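Side-chain contacts in beta-1,3-glucanosyltransferase (Rhizomucor miehei CAU432, PDB 4WTP), which belongs to glycoside hydrolase family 17, a family of carbohydrate-active enzymes, and folds as a beta/alpha barrel around a parallel sheet: residues S205-D208 and Q209-A213; V76-Q79 and A80-A83; Q151-E154 and L155-H159; N57-N60 and V61-P64; D107-M110 and N111-K114. All blocks are in the same frame, centred on the assembly; numbering follows the deposited sequence. Where two conformers were deposited one is given.

Contact 1. Residues S205-D208 and Q209-A213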
loop_
_atom_site.group_PDB
_atom_site.type_symbol
_atom_site.label_atom_id
_atom_site.label_comp_id
_atom_site.label_asym_id
_atom_site.label_seq_id
_atom_site.Cartn_x
_atom_site.Cartn_y
_atom_site.Cartn_z
ATOM N N SER A 205 -10.354 -13.961 -5.444
ATOM C CA SER A 205 -9.760 -15.109 -6.133
ATOM C C SER A 205 -8.244 -14.973 -6.217
ATOM O O SER A 205 -7.496 -15.935 -5.997
ATOM C CB SER A 205 -10.360 -15.279 -7.519
ATOM O OG SER A 205 -11.637 -15.857 -7.401
ATOM N N HIS A 206 -7.775 -13.772 -6.528
ATOM C CA HIS A 206 -6.336 -13.516 -6.596
ATOM C C HIS A 206 -5.717 -13.647 -5.214
ATOM O O HIS A 206 -4.635 -14.254 -5.079
ATOM C CB HIS A 206 -6.053 -12.140 -7.191
ATOM C CG HIS A 206 -6.413 -12.013 -8.635
ATOM N ND1 HIS A 206 -6.699 -13.072 -9.419
ATOM C CD2 HIS A 206 -6.488 -10.896 -9.441
ATOM C CE1 HIS A 206 -6.958 -12.639 -10.673
ATOM N NE2 HIS A 206 -6.840 -11.307 -10.680
ATOM N N TYR A 207 -6.425 -13.173 -4.176
ATOM C CA TYR A 207 -5.958 -13.352 -2.814
ATOM C C TYR A 207 -5.744 -14.828 -2.505
ATOM O O TYR A 207 -4.740 -15.191 -1.921
ATOM C CB TYR A 207 -6.968 -12.726 -1.843
ATOM C CG TYR A 207 -6.640 -12.931 -0.396
ATOM C CD1 TYR A 207 -5.745 -12.075 0.242
ATOM C CD2 TYR A 207 -7.186 -14.005 0.330
ATOM C CE1 TYR A 207 -5.405 -12.255 1.557
ATOM C CE2 TYR A 207 -6.833 -14.196 1.663
ATOM C CZ TYR A 207 -5.952 -13.301 2.276
ATOM O OH TYR A 207 -5.561 -13.465 3.600
ATOM N N ASP A 208 -6.677 -15.669 -2.932
ATOM C CA ASP A 208 -6.553 -17.100 -2.631
ATOM C C ASP A 208 -5.346 -17.712 -3.326
ATOM O O ASP A 208 -4.748 -18.644 -2.790
ATOM C CB ASP A 208 -7.832 -17.841 -3.014
ATOM C CG ASP A 208 -8.979 -17.548 -2.068
ATOM O OD1 ASP A 208 -8.717 -17.070 -0.937
ATOM O OD2 ASP A 208 -10.126 -17.837 -2.451
ATOM N N GLN A 209 -4.979 -17.204 -4.499
ATOM C CA GLN A 209 -3.748 -17.666 -5.161
ATOM C C GLN A 209 -2.507 -17.297 -4.348
ATOM O O GLN A 209 -1.544 -18.056 -4.283
ATOM C CB GLN A 209 -3.628 -17.102 -6.579
ATOM C CG GLN A 209 -4.728 -17.595 -7.503
ATOM C CD GLN A 209 -4.537 -19.048 -7.902
ATOM O OE1 GLN A 209 -3.411 -19.558 -7.927
ATOM N NE2 GLN A 209 -5.637 -19.726 -8.212
ATOM N N VAL A 210 -2.517 -16.129 -3.713
ATOM C CA VAL A 210 -1.400 -15.750 -2.868
ATOM C C VAL A 210 -1.374 -16.628 -1.620
ATOM O O VAL A 210 -0.299 -17.053 -1.174
ATOM C CB VAL A 210 -1.401 -14.257 -2.513
ATOM C CG1 VAL A 210 -0.201 -13.908 -1.627
ATOM C CG2 VAL A 210 -1.349 -13.431 -3.776
ATOM N N VAL A 211 -2.538 -16.912 -1.043
ATOM C CA VAL A 211 -2.580 -17.897 0.031
ATOM C C VAL A 211 -1.958 -19.217 -0.456
ATOM O O VAL A 211 -1.226 -19.877 0.313
ATOM C CB VAL A 211 -4.032 -18.096 0.577
ATOM C CG1 VAL A 211 -4.100 -19.267 1.566
ATOM C CG2 VAL A 211 -4.528 -16.810 1.235
ATOM N N GLY A 212 -2.240 -19.585 -1.698
ATOM C CA GLY A 212 -1.673 -20.815 -2.258
ATOM C C GLY A 212 -0.150 -20.815 -2.276
ATOM O O GLY A 212 0.471 -21.901 -2.224
ATOM N N ALA A 213 0.450 -19.620 -2.310
ATOM C CA ALA A 213 1.921 -19.470 -2.356
ATOM C C ALA A 213 2.531 -19.109 -0.999
ATOM O O ALA A 213 3.731 -18.893 -0.893
ATOM C CB ALA A 213 2.312 -18.416 -3.396
HETATM O O HOH W 1 -7.887 -18.499 -7.126
#
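Gln209 rests the aliphatic part of its side chain on carbonyls of the preceding turn, with CB 3.4 Å from His206 O and CG 3.6 Å from Ser205 O. A bend at chi2 (-73°) then carries the amide outward, away from that turn, and it reaches Ser205 O only through a water, to which NE2 gives a 2.8 Å hydrogen bond. The same water donates to Ser205 O, which also accepts the backbone Gln209 N at 3.2 Å and thus serves both a helix bond and a water bridge.

Asp208 contributes mainly through its backbone. Asp208 O accepts Gly212 N at 2.9 Å, with the donor tilted 29° from the carbonyl plane, while Val211 CB packs against this oxygen. The other face of the turn is apolar: Val211 CG2 touches Tyr207 CE2 at 3.5 Å, the two side chains crossing obliquely, and Tyr207 OH goes on to hydrogen-bond Val219 O in the next strand.

The chemistry implies a divided helix. The tyrosine hydroxyl and the packing of Tyr207 and Val210 on strands 182-186 and 219-223 join it to the sheet, the Tyr207-Val211 contact braces side chains one turn apart, and on the exposed side a water-mediated amide supplements the ordinary backbone ladder.

Contact 2. Residues V76-Q79 and A80-A83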
loop_
_atom_site.group_PDB
_atom_site.type_symbol
_atom_site.label_atom_id
_atom_site.label_comp_id
_atom_site.label_asym_id
_atom_site.label_seq_id
_atom_site.Cartn_x
_atom_site.Cartn_y
_atom_site.Cartn_z
ATOM N N VAL A 76 13.130 8.839 -0.638
ATOM C CA VAL A 76 12.437 9.835 -1.451
ATOM C C VAL A 76 11.660 10.851 -0.601
ATOM O O VAL A 76 10.763 10.482 0.156
ATOM C CB VAL A 76 11.465 9.153 -2.432
ATOM C CG1 VAL A 76 10.662 10.202 -3.171
ATOM C CG2 VAL A 76 12.203 8.259 -3.426
ATOM N N CYS A 77 12.021 12.128 -0.717
ATOM C CA CYS A 77 11.378 13.225 0.036
ATOM C C CYS A 77 11.566 13.184 1.554
ATOM O O CYS A 77 10.853 13.868 2.300
ATOM C CB CYS A 77 9.859 13.360 -0.282
ATOM S SG CYS A 77 9.198 14.321 -1.695
ATOM N N ASN A 78 12.505 12.344 2.006
ATOM C CA ASN A 78 12.635 12.040 3.455
ATOM C C ASN A 78 11.280 11.665 4.079
ATOM O O ASN A 78 10.985 11.999 5.226
ATOM C CB ASN A 78 13.261 13.232 4.200
ATOM C CG ASN A 78 13.818 12.847 5.559
ATOM O OD1 ASN A 78 14.286 11.732 5.746
ATOM N ND2 ASN A 78 13.788 13.778 6.505
ATOM N N GLN A 79 10.445 10.979 3.285
ATOM C CA GLN A 79 9.042 10.792 3.621
ATOM C C GLN A 79 8.815 9.857 4.812
ATOM O O GLN A 79 7.862 10.054 5.552
ATOM C CB GLN A 79 8.238 10.317 2.399
ATOM C CG GLN A 79 8.514 8.870 1.996
ATOM C CD GLN A 79 7.857 8.497 0.672
ATOM O OE1 GLN A 79 6.871 7.757 0.653
ATOM N NE2 GLN A 79 8.398 8.999 -0.438
ATOM N N ALA A 80 9.702 8.874 4.977
ATOM C CA ALA A 80 9.545 7.963 6.122
ATOM C C ALA A 80 9.725 8.683 7.473
ATOM O O ALA A 80 8.910 8.532 8.377
ATOM C CB ALA A 80 10.455 6.760 5.998
ATOM N N SER A 81 10.794 9.473 7.599
ATOM C CA SER A 81 11.025 10.258 8.834
ATOM C C SER A 81 9.900 11.267 9.110
ATOM O O SER A 81 9.368 11.356 10.236
ATOM C CB SER A 81 12.368 10.995 8.760
ATOM O OG SER A 81 12.595 11.807 9.914
ATOM N N LEU A 82 9.459 11.957 8.054
ATOM C CA LEU A 82 8.323 12.885 8.188
ATOM C C LEU A 82 7.017 12.192 8.590
ATOM O O LEU A 82 6.313 12.638 9.508
ATOM C CB LEU A 82 8.104 13.675 6.898
ATOM C CG LEU A 82 8.694 15.088 6.831
ATOM C CD1 LEU A 82 10.159 15.103 7.237
ATOM C CD2 LEU A 82 8.487 15.690 5.453
ATOM N N ALA A 83 6.726 11.059 7.932
ATOM C CA ALA A 83 5.487 10.330 8.223
ATOM C C ALA A 83 5.470 9.683 9.618
ATOM O O ALA A 83 4.437 9.620 10.280
ATOM C CB ALA A 83 5.238 9.299 7.139
HETATM O O HOH W 2 13.038 9.330 5.579
HETATM O O HOH W 3 14.987 13.043 9.282
#
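Gln79 and Ala83, both buried, make the compact half of this helix start. Gln79 O accepts Ala83 N at 2.8 Å, and Ala83 CB stands only 3.2 Å from the same oxygen. The bond before it, from Leu82 N to Asn78 O, is longer at 3.2 Å but nearly straight (169°). The Gln79 side chain leaves the helix from the crowded position, CG lying between the backbone N and the carbonyl carbon (chi1 72°), which sends its amide back over the incoming loop. There NE2 donates to Val76 O at 2.9 Å in a nearly straight bond (165°). Gln79 N binds that oxygen too, from the opposite face of the carbonyl plane, and the two donors together pin the loop to the helix start.

The solvent side is looser and relies on water. Asn78 holds the N-cap position, yet its side chain makes no direct capping bond. OD1 instead approaches Ser81 CB at 3.6 Å and accepts from a water that in turn takes Ser81 N at 3.0 Å, an indirect substitute for a cap. A second water joins Asn78 ND2 to Ser81 OG, whose protein partner is Asn120. Leu82 marks the border between this water-linked side and helix 52-62: its CD1 lies 3.9 Å from Asn78 ND2, the two side chains crossing at about a right angle.

Cys77, disulfide-bonded to Cys49, fastens the entering loop. Beyond it, Leu82 and Ala83 lean on Met55 of helix 52-62, while Ala80 and Ala83 face Leu96 and Ile94 of strand 93-98.

Contact 3. Residues Q151-E154 and L155-H159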
loop_
_atom_site.group_PDB
_atom_site.type_symbol
_atom_site.label_atom_id
_atom_site.label_comp_id
_atom_site.label_asym_id
_atom_site.label_seq_id
_atom_site.Cartn_x
_atom_site.Cartn_y
_atom_site.Cartn_z
ATOM N N GLN A 151 18.710 -9.853 4.818
ATOM C CA GLN A 151 19.556 -8.776 5.364
ATOM C C GLN A 151 18.735 -7.661 6.022
ATOM O O GLN A 151 19.079 -7.159 7.087
ATOM C CB GLN A 151 20.469 -8.206 4.278
ATOM C CG GLN A 151 21.532 -9.196 3.822
ATOM C CD GLN A 151 22.099 -8.895 2.444
ATOM O OE1 GLN A 151 21.674 -7.955 1.762
ATOM N NE2 GLN A 151 23.072 -9.698 2.022
ATOM N N VAL A 152 17.616 -7.275 5.413
ATOM C CA VAL A 152 16.737 -6.278 5.999
ATOM C C VAL A 152 16.109 -6.760 7.312
ATOM O O VAL A 152 16.058 -6.013 8.313
ATOM C CB VAL A 152 15.662 -5.818 4.987
ATOM C CG1 VAL A 152 14.641 -4.930 5.665
ATOM C CG2 VAL A 152 16.328 -5.101 3.814
ATOM N N LYS A 153 15.644 -8.007 7.316
ATOM C CA LYS A 153 15.069 -8.602 8.513
ATOM C C LYS A 153 16.036 -8.561 9.702
ATOM O O LYS A 153 15.630 -8.268 10.827
ATOM C CB LYS A 153 14.558 -10.035 8.261
ATOM C CG LYS A 153 13.879 -10.612 9.491
ATOM C CD LYS A 153 12.999 -11.819 9.209
ATOM C CE LYS A 153 12.421 -12.326 10.520
ATOM N NZ LYS A 153 11.771 -13.657 10.384
ATOM N N GLU A 154 17.312 -8.816 9.440
ATOM C CA GLU A 154 18.323 -8.787 10.501
ATOM C C GLU A 154 18.459 -7.403 11.121
ATOM O O GLU A 154 18.808 -7.278 12.291
ATOM C CB GLU A 154 19.656 -9.291 9.962
ATOM C CG GLU A 154 19.656 -10.779 9.631
ATOM C CD GLU A 154 20.844 -11.205 8.790
ATOM O OE1 GLU A 154 21.699 -10.348 8.470
ATOM O OE2 GLU A 154 20.938 -12.408 8.454
ATOM N N LEU A 155 18.161 -6.368 10.344
ATOM C CA LEU A 155 18.173 -4.998 10.809
ATOM C C LEU A 155 16.987 -4.609 11.670
ATOM O O LEU A 155 17.123 -3.854 12.635
ATOM C CB LEU A 155 18.284 -4.007 9.634
ATOM C CG LEU A 155 19.584 -3.988 8.828
ATOM C CD1 LEU A 155 19.436 -3.088 7.615
ATOM C CD2 LEU A 155 20.793 -3.597 9.673
ATOM N N VAL A 156 15.811 -5.109 11.307
ATOM C CA VAL A 156 14.592 -4.653 11.958
ATOM C C VAL A 156 13.973 -5.613 12.966
ATOM O O VAL A 156 13.199 -5.186 13.827
ATOM C CB VAL A 156 13.498 -4.242 10.951
ATOM C CG1 VAL A 156 13.987 -3.089 10.097
ATOM C CG2 VAL A 156 13.049 -5.433 10.112
ATOM N N ALA A 157 14.319 -6.890 12.854
ATOM C CA ALA A 157 13.817 -7.892 13.806
ATOM C C ALA A 157 14.082 -7.483 15.261
ATOM O O ALA A 157 13.219 -7.697 16.110
ATOM C CB ALA A 157 14.368 -9.293 13.500
ATOM N N PRO A 158 15.268 -6.903 15.563
ATOM C CA PRO A 158 15.503 -6.500 16.948
ATOM C C PRO A 158 14.575 -5.401 17.450
ATOM O O PRO A 158 14.486 -5.201 18.654
ATOM C CB PRO A 158 16.953 -6.006 16.931
ATOM C CG PRO A 158 17.582 -6.733 15.799
ATOM C CD PRO A 158 16.506 -6.806 14.768
ATOM N N HIS A 159 13.906 -4.686 16.542
ATOM C CA HIS A 159 12.866 -3.710 16.904
ATOM C C HIS A 159 11.469 -4.298 16.900
ATOM O O HIS A 159 10.485 -3.584 17.089
ATOM C CB HIS A 159 12.917 -2.498 15.971
ATOM C CG HIS A 159 14.217 -1.729 16.054
ATOM N ND1 HIS A 159 14.418 -0.709 16.920
ATOM C CD2 HIS A 159 15.415 -1.909 15.377
ATOM C CE1 HIS A 159 15.674 -0.252 16.786
ATOM N NE2 HIS A 159 16.288 -0.994 15.852
#
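Leu155 lies against the preceding turn through the base of its side chain: CB is 3.3 Å from Val152 O, and CG is 3.7 Å from Gln151 O. Its CG stands anti to the carbonyl carbon (chi1 -67°), which runs the branch back along the helix over these carbonyls. Val156 follows with CG2 at 3.6 Å from Val152 O, and Ala157 brings its CB to 3.1 Å from Lys153 O. The inner layer is thus aliphatic carbon laid on backbone oxygen.

The backbone bonds of the same turn accompany these contacts. Val156 N donates to Val152 O in the carbonyl plane, and Ala157 N reaches Lys153 O at 2.8 Å in a fairly straight bond (157°). The bonds of Leu155 N to Gln151 O and Val152 O are both weak. Pro158 has no N-H to offer the next carbonyl; its CD instead comes to 3.4 Å from Glu154 O, while His159 N, in the 3-10 segment 157-159, donates to Val156 O.

Further out, the extended Lys153 chain carries NZ to a salt bridge with Asp181, tethering one flank of the helix. The buried flank packs against the strands and the neighbouring helix: Val152 and Val156 pack on Leu128 of strand 125-132 and on Leu113 of helix 104-119, Val156 also meets Val163 of strand 163-167, and Leu155 covers Lys114 on helix 104-119.

Contact 4. Residues N57-N60 and V61-P64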
loop_
_atom_site.group_PDB
_atom_site.type_symbol
_atom_site.label_atom_id
_atom_site.label_comp_id
_atom_site.label_asym_id
_atom_site.label_seq_id
_atom_site.Cartn_x
_atom_site.Cartn_y
_atom_site.Cartn_z
ATOM N N ASN A 57 -1.839 17.663 8.396
ATOM C CA ASN A 57 -3.072 18.081 7.761
ATOM C C ASN A 57 -3.743 16.948 6.996
ATOM O O ASN A 57 -4.925 16.659 7.204
ATOM C CB ASN A 57 -2.802 19.252 6.801
ATOM C CG ASN A 57 -2.304 20.499 7.507
ATOM O OD1 ASN A 57 -2.618 20.740 8.675
ATOM N ND2 ASN A 57 -1.529 21.312 6.789
ATOM N N ASP A 58 -2.970 16.328 6.122
ATOM C CA ASP A 58 -3.451 15.192 5.339
ATOM C C ASP A 58 -3.907 14.031 6.222
ATOM O O ASP A 58 -4.961 13.456 6.007
ATOM C CB ASP A 58 -2.348 14.696 4.435
ATOM C CG ASP A 58 -2.082 15.625 3.277
ATOM O OD1 ASP A 58 -2.881 16.581 3.082
ATOM O OD2 ASP A 58 -1.115 15.371 2.543
ATOM N N PHE A 59 -3.129 13.713 7.249
ATOM C CA PHE A 59 -3.478 12.600 8.115
ATOM C C PHE A 59 -4.695 12.860 8.967
ATOM O O PHE A 59 -5.475 11.945 9.219
ATOM C CB PHE A 59 -2.287 12.168 8.948
ATOM C CG PHE A 59 -1.153 11.636 8.154
ATOM C CD1 PHE A 59 -1.270 11.425 6.777
ATOM C CD2 PHE A 59 0.065 11.348 8.778
ATOM C CE1 PHE A 59 -0.208 10.943 6.042
ATOM C CE2 PHE A 59 1.136 10.857 8.040
ATOM C CZ PHE A 59 1.009 10.652 6.671
ATOM N N ASN A 60 -4.876 14.117 9.411
ATOM C CA ASN A 60 -6.096 14.462 10.116
ATOM C C ASN A 60 -7.320 14.326 9.248
ATOM O O ASN A 60 -8.390 13.969 9.728
ATOM C CB ASN A 60 -6.000 15.881 10.745
ATOM C CG ASN A 60 -5.407 15.862 12.139
ATOM O OD1 ASN A 60 -5.540 14.873 12.859
ATOM N ND2 ASN A 60 -4.724 16.937 12.507
ATOM N N VAL A 61 -7.165 14.619 7.947
ATOM C CA VAL A 61 -8.276 14.410 7.011
ATOM C C VAL A 61 -8.674 12.928 6.950
ATOM O O VAL A 61 -9.840 12.593 6.807
ATOM C CB VAL A 61 -7.984 15.004 5.609
ATOM C CG1 VAL A 61 -8.932 14.448 4.551
ATOM C CG2 VAL A 61 -8.016 16.536 5.666
ATOM N N LEU A 62 -7.661 12.062 7.082
ATOM C CA LEU A 62 -7.867 10.601 7.036
ATOM C C LEU A 62 -8.280 9.988 8.377
ATOM O O LEU A 62 -8.937 8.939 8.426
ATOM C CB LEU A 62 -6.599 9.884 6.555
ATOM C CG LEU A 62 -6.125 10.269 5.164
ATOM C CD1 LEU A 62 -4.829 9.534 4.847
ATOM C CD2 LEU A 62 -7.156 9.979 4.071
ATOM N N LYS A 63 -7.960 10.688 9.475
ATOM C CA LYS A 63 -8.148 10.169 10.823
ATOM C C LYS A 63 -9.573 9.722 11.176
ATOM O O LYS A 63 -9.729 8.759 11.920
ATOM C CB LYS A 63 -7.588 11.191 11.822
ATOM C CG LYS A 63 -7.399 10.654 13.218
ATOM C CD LYS A 63 -6.477 11.564 14.022
ATOM C CE LYS A 63 -6.544 11.208 15.488
ATOM N NZ LYS A 63 -5.556 12.048 16.193
ATOM N N PRO A 64 -10.631 10.402 10.648
ATOM C CA PRO A 64 -11.969 9.877 10.900
ATOM C C PRO A 64 -12.288 8.550 10.233
ATOM O O PRO A 64 -13.295 7.954 10.582
ATOM C CB PRO A 64 -12.902 10.973 10.337
ATOM C CG PRO A 64 -12.053 12.206 10.343
ATOM C CD PRO A 64 -10.669 11.737 10.005
HETATM O O HOH W 4 -5.818 14.718 15.421
#
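Lys63 and Asn60 lie side by side, pointing the same way, and the lysine can be followed outward atom by atom. CB sits 3.4 Å from Phe59 O and slightly farther from Asn60 O, at the close of the helical turn. CG stands anti to the backbone N (chi1 -166°), and from there the chain runs fully extended, so CD draws alongside the asparagine amide, 3.6 Å from Asn60 OD1. At the tip, NZ donates to a water at 2.8 Å, and that water donates to Asn60 OD1 at 2.6 Å. The ammonium also hydrogen-bonds Leu90 O of helix 79-90, so a protein carbonyl and a water bridge share it.

The backbone beneath is less regular. Lys63 N makes only weak bonds, to Phe59 O and Asn60 O, while Pro64, without an N-H, sets its CD 3.2 Å from Asn60 O. One turn earlier the pattern is firmer, with Val61 N donating to Asn57 O at 3.1 Å.

The inward face is mostly apolar, with one buried carboxylate, Asp58, paired to Tyr42 OH and, by a salt bridge, to Arg286. Leu62 CD1 approaches Phe59 CD1 loosely, at 4.5 Å, and Phe59 also meets Tyr42 edge-to-face.

The segment belongs to the connecting helix of a beta-alpha-beta crossover, strand 39-41, helix 52-62 and strand 68-71 of the beta/alpha barrel, with Phe59 and Leu62 packed on Val69 of the second strand.

Contact 5. Residues D107-M110 and N111-K114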
loop_
_atom_site.group_PDB
_atom_site.type_symbol
_atom_site.label_atom_id
_atom_site.label_comp_id
_atom_site.label_asym_id
_atom_site.label_seq_id
_atom_site.Cartn_x
_atom_site.Cartn_y
_atom_site.Cartn_z
ATOM N N ASP A 107 21.261 -0.843 -1.960
ATOM C CA ASP A 107 22.127 -0.335 -0.906
ATOM C C ASP A 107 21.632 0.991 -0.373
ATOM O O ASP A 107 21.723 1.251 0.829
ATOM C CB ASP A 107 23.559 -0.141 -1.402
ATOM C CG ASP A 107 24.352 -1.441 -1.453
ATOM O OD1 ASP A 107 23.970 -2.411 -0.766
ATOM O OD2 ASP A 107 25.372 -1.486 -2.179
ATOM N N ASN A 108 21.081 1.827 -1.244
ATOM C CA ASN A 108 20.663 3.145 -0.826
ATOM C C ASN A 108 19.442 3.125 0.104
ATOM O O ASN A 108 19.381 3.857 1.088
ATOM C CB ASN A 108 20.422 4.059 -2.020
ATOM C CG ASN A 108 20.278 5.507 -1.606
ATOM O OD1 ASN A 108 21.251 6.163 -1.219
ATOM N ND2 ASN A 108 19.058 6.007 -1.649
ATOM N N GLU A 109 18.464 2.283 -0.212
ATOM C CA GLU A 109 17.284 2.140 0.677
ATOM C C GLU A 109 17.698 1.434 1.970
ATOM O O GLU A 109 17.160 1.769 3.036
ATOM C CB GLU A 109 16.103 1.416 0.002
ATOM C CG GLU A 109 15.374 2.262 -1.035
ATOM C CD GLU A 109 14.468 3.312 -0.396
ATOM O OE1 GLU A 109 13.248 3.079 -0.195
ATOM O OE2 GLU A 109 14.978 4.402 -0.069
ATOM N N MET A 110 18.622 0.477 1.883
ATOM C CA MET A 110 19.126 -0.165 3.098
ATOM C C MET A 110 19.800 0.824 4.055
ATOM O O MET A 110 19.600 0.793 5.287
ATOM C CB MET A 110 20.073 -1.281 2.732
ATOM C CG MET A 110 20.683 -2.014 3.902
ATOM S SD MET A 110 21.662 -3.477 3.482
ATOM C CE MET A 110 23.325 -2.811 3.352
ATOM N N ASN A 111 20.619 1.707 3.489
ATOM C CA ASN A 111 21.232 2.779 4.279
ATOM C C ASN A 111 20.197 3.742 4.840
ATOM O O ASN A 111 20.317 4.216 5.989
ATOM C CB ASN A 111 22.265 3.547 3.438
ATOM C CG ASN A 111 23.452 2.689 3.052
ATOM O OD1 ASN A 111 23.880 1.817 3.813
ATOM N ND2 ASN A 111 24.002 2.938 1.861
ATOM N N ALA A 112 19.179 4.067 4.052
ATOM C CA ALA A 112 18.100 4.934 4.533
ATOM C C ALA A 112 17.400 4.289 5.727
ATOM O O ALA A 112 17.047 4.987 6.696
ATOM C CB ALA A 112 17.078 5.193 3.435
ATOM N N LEU A 113 17.230 2.969 5.668
ATOM C CA LEU A 113 16.603 2.231 6.741
ATOM C C LEU A 113 17.498 2.332 7.982
ATOM O O LEU A 113 17.007 2.573 9.093
ATOM C CB LEU A 113 16.430 0.777 6.331
ATOM C CG LEU A 113 15.854 -0.117 7.437
ATOM C CD1 LEU A 113 14.509 0.361 7.979
ATOM C CD2 LEU A 113 15.718 -1.550 6.959
ATOM N N LYS A 114 18.801 2.088 7.817
ATOM C CA LYS A 114 19.744 2.201 8.937
ATOM C C LYS A 114 19.651 3.586 9.567
ATOM O O LYS A 114 19.686 3.697 10.791
ATOM C CB LYS A 114 21.177 1.875 8.479
ATOM C CG LYS A 114 21.396 0.388 8.246
ATOM C CD LYS A 114 22.746 0.075 7.618
ATOM C CE LYS A 114 22.898 -1.424 7.399
ATOM N NZ LYS A 114 24.101 -1.725 6.575
#
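Met110 overlaps Lys114 one turn on, the two side chains side by side and pointing the same way. Met110 CG lies 4.2 Å from Lys114 CE, and a bend at chi3 (93°) swings the terminal CE to 3.5 Å from Lys114 NZ. The lysine, with CG anti to its carbonyl carbon, passes close to the backbone as well: its own CG is 3.5 Å from Met110 O, the oxygen that accepts Lys114 N at 3.0 Å.

Asn111 lies over the preceding turn in the other direction. Its ND2 is 3.0 Å from Asp107 O, but the angle is too poor for a hydrogen bond, and that carbonyl instead takes Asn111 N at 2.9 Å.

Towards the interior, Ala112 CB packs 3.4 Å from Glu109 O. The carboxylate of the buried Glu109 is satisfied by Ser75 OG, Trp99 N and Leu74 N, fixing the helix to the loops beside it.

Regular bonds from each N-H to the carbonyl four residues back make this a canonical alpha-helical segment. It belongs to the right-handed beta-alpha-beta crossover of strand 93-98, helix 104-119 and strand 125-132, the repeating element of a beta/alpha barrel.

All five contacts are local and lie on or at the start of five of the helices that surround the parallel barrel sheet. Along the chain they follow the order contact 4, contact 2, contact 5, contact 3, contact 1, on helices 52-62, 79-90, 104-119, 142-156 and 196-212. Two pairs of neighbouring contacts touch: contacts 3 and 5, with centres 12 Å apart, through Val152 and Leu113, and contacts 4 and 2 through Phe59 and Ala83. Contacts 2 and 5 come within about 5 Å at their nearest atoms without touching. Contact 1 stands apart, its centre 32 Å from those of contacts 2 and 4, across the chain's centre. Local helix packing thus recurs around the barrel wall.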